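PDB 6GUP: siderophore biosynthesis lipase/esterase, putative from Aspergillus fumigatus, which hydrolyses the ester bonds of the fungal siderophore fusarinine C, acting as a homodimeric alpha/beta-hydrolase in iron scavenging. Local coordinates for residues H17-T22 against T90-Q95. Residues are numbered along the deposited sequence; the frame is centred on the assembly and turned at random.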
loop_
_atom_site.group_PDB
_atom_site.type_symbol
_atom_site.label_atom_id
_atom_site.label_comp_id
_atom_site.label_asym_id
_atom_site.label_seq_id
_atom_site.Cartn_x
_atom_site.Cartn_y
_atom_site.Cartn_z
ATOM N N HIS A 17 -2.725 4.477 -12.364
ATOM C CA HIS A 17 -3.526 5.698 -12.275
ATOM C C HIS A 17 -3.521 6.257 -10.861
ATOM O O HIS A 17 -3.237 5.541 -9.908
ATOM C CB HIS A 17 -4.975 5.412 -12.658
ATOM C CG HIS A 17 -5.133 4.768 -13.999
ATOM N ND1 HIS A 17 -5.395 5.491 -15.142
ATOM C CD2 HIS A 17 -5.071 3.470 -14.378
ATOM C CE1 HIS A 17 -5.485 4.665 -16.168
ATOM N NE2 HIS A 17 -5.294 3.433 -15.732
ATOM N N HIS A 18 -3.850 7.540 -10.749
ATOM C CA HIS A 18 -4.097 8.198 -9.468
ATOM C C HIS A 18 -5.551 8.660 -9.444
ATOM O O HIS A 18 -5.901 9.629 -10.121
ATOM C CB HIS A 18 -3.153 9.395 -9.291
ATOM C CG HIS A 18 -1.883 9.068 -8.572
ATOM N ND1 HIS A 18 -1.654 9.437 -7.265
ATOM C CD2 HIS A 18 -0.773 8.408 -8.977
ATOM C CE1 HIS A 18 -0.459 9.017 -6.895
ATOM N NE2 HIS A 18 0.098 8.389 -7.915
ATOM N N TYR A 19 -6.397 7.958 -8.687
ATOM C CA TYR A 19 -7.804 8.358 -8.522
ATOM C C TYR A 19 -7.993 9.397 -7.402
ATOM O O TYR A 19 -8.977 10.138 -7.405
ATOM C CB TYR A 19 -8.734 7.138 -8.371
ATOM C CG TYR A 19 -8.690 6.390 -7.055
ATOM C CD1 TYR A 19 -9.520 6.757 -5.996
ATOM C CD2 TYR A 19 -7.860 5.279 -6.884
ATOM C CE1 TYR A 19 -9.499 6.066 -4.793
ATOM C CE2 TYR A 19 -7.835 4.578 -5.685
ATOM C CZ TYR A 19 -8.656 4.975 -4.643
ATOM O OH TYR A 19 -8.639 4.284 -3.456
ATOM N N THR A 20 -7.060 9.432 -6.450
ATOM C CA THR A 20 -6.841 10.605 -5.590
ATOM C C THR A 20 -5.358 10.972 -5.684
ATOM O O THR A 20 -4.596 10.306 -6.388
ATOM C CB THR A 20 -7.231 10.355 -4.111
ATOM O OG1 THR A 20 -6.248 9.534 -3.466
ATOM C CG2 THR A 20 -8.602 9.696 -4.002
ATOM N N GLU A 21 -4.951 12.025 -4.978
ATOM C CA GLU A 21 -3.535 12.407 -4.912
ATOM C C GLU A 21 -2.700 11.366 -4.149
ATOM O O GLU A 21 -1.523 11.169 -4.459
ATOM C CB GLU A 21 -3.365 13.792 -4.271
ATOM C CG GLU A 21 -4.020 14.946 -5.028
ATOM C CD GLU A 21 -3.333 15.274 -6.343
ATOM O OE1 GLU A 21 -2.558 16.252 -6.383
ATOM O OE2 GLU A 21 -3.568 14.556 -7.339
ATOM N N THR A 22 -3.321 10.700 -3.172
ATOM C CA THR A 22 -2.666 9.690 -2.331
ATOM C C THR A 22 -2.856 8.248 -2.830
ATOM O O THR A 22 -1.967 7.414 -2.640
ATOM C CB THR A 22 -3.197 9.780 -0.880
ATOM O OG1 THR A 22 -3.067 11.125 -0.404
ATOM C CG2 THR A 22 -2.436 8.841 0.063
ATOM N N THR A 90 -15.361 2.119 1.421
ATOM C CA THR A 90 -16.483 2.359 0.530
ATOM C C THR A 90 -16.413 3.720 -0.187
ATOM O O THR A 90 -16.700 3.801 -1.385
ATOM C CB THR A 90 -17.800 2.198 1.324
ATOM O OG1 THR A 90 -18.019 0.806 1.584
ATOM C CG2 THR A 90 -18.960 2.726 0.575
ATOM N N ASN A 91 -16.036 4.771 0.541
ATOM C CA ASN A 91 -15.881 6.112 -0.048
ATOM C C ASN A 91 -14.783 6.147 -1.108
ATOM O O ASN A 91 -14.941 6.783 -2.152
ATOM C CB ASN A 91 -15.552 7.158 1.029
ATOM C CG ASN A 91 -16.691 7.382 2.009
ATOM O OD1 ASN A 91 -16.465 7.484 3.215
ATOM N ND2 ASN A 91 -17.915 7.475 1.499
ATOM N N GLU A 92 -13.676 5.467 -0.826
ATOM C CA GLU A 92 -12.525 5.426 -1.730
ATOM C C GLU A 92 -12.779 4.557 -2.962
ATOM O O GLU A 92 -12.301 4.879 -4.049
ATOM C CB GLU A 92 -11.278 4.971 -0.972
ATOM C CG GLU A 92 -10.810 6.021 0.030
ATOM C CD GLU A 92 -9.823 5.510 1.060
ATOM O OE1 GLU A 92 -9.486 4.307 1.060
ATOM O OE2 GLU A 92 -9.377 6.332 1.886
ATOM N N ILE A 93 -13.532 3.470 -2.794
ATOM C CA ILE A 93 -14.010 2.671 -3.931
ATOM C C ILE A 93 -14.884 3.540 -4.841
ATOM O O ILE A 93 -14.703 3.542 -6.059
ATOM C CB ILE A 93 -14.775 1.403 -3.470
ATOM C CG1 ILE A 93 -13.790 0.391 -2.869
ATOM C CG2 ILE A 93 -15.526 0.754 -4.632
ATOM C CD1 ILE A 93 -14.433 -0.695 -2.032
ATOM N N ALA A 94 -15.814 4.281 -4.240
ATOM C CA ALA A 94 -16.688 5.202 -4.980
ATOM C C ALA A 94 -15.901 6.263 -5.754
ATOM O O ALA A 94 -16.244 6.582 -6.897
ATOM C CB ALA A 94 -17.679 5.868 -4.035
ATOM N N GLN A 95 -14.853 6.802 -5.128
ATOM C CA GLN A 95 -13.934 7.738 -5.795
ATOM C C GLN A 95 -13.184 7.085 -6.958
ATOM O O GLN A 95 -13.021 7.700 -8.013
ATOM C CB GLN A 95 -12.931 8.332 -4.799
ATOM C CG GLN A 95 -13.522 9.410 -3.906
ATOM C CD GLN A 95 -12.547 9.905 -2.853
ATOM O OE1 GLN A 95 -11.944 9.114 -2.124
ATOM N NE2 GLN A 95 -12.392 11.221 -2.761
#
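The aromatic ring of Y19 lies obliquely against one turn of helix 86-108, spanning the backbone from E92 to Q95. The tight part is the CD1-CE1 side of the ring: CE1 of Y19 comes within 3.1 Å of the carbonyl O of E92, while CD1 of Y19 packs 3.9 Å from CB of Q95. Tyrosine suits this place by combining a broad apolar ring, able to pack on a helix backbone, with a hydroxyl that still hydrogen-bonds, here to T73 O. The side chain leaves its backbone towards the helix, and chi1 of 73° sets the ring along it. E92, buried, has a chain long enough for its carboxylate to bond T75. The looser, partly exposed side is where T20 crosses Q95 at about a right angle: CG2 of T20, its apolar branch, stays 3.9 Å from OE1 of Q95, whose polar amide suits the rim, and OG1 of T20 bonds the backbone N of L23. Here the N-terminal strand pair of the alpha/beta-hydrolase sheet, outermost strand 12-18 and its antiparallel neighbour 24-28, meets helix 86-108. With no hydrogen bond between the segments, turn and helix are held mainly by van der Waals contact, the close CE1 approach perhaps adding a weak C-H...O attraction.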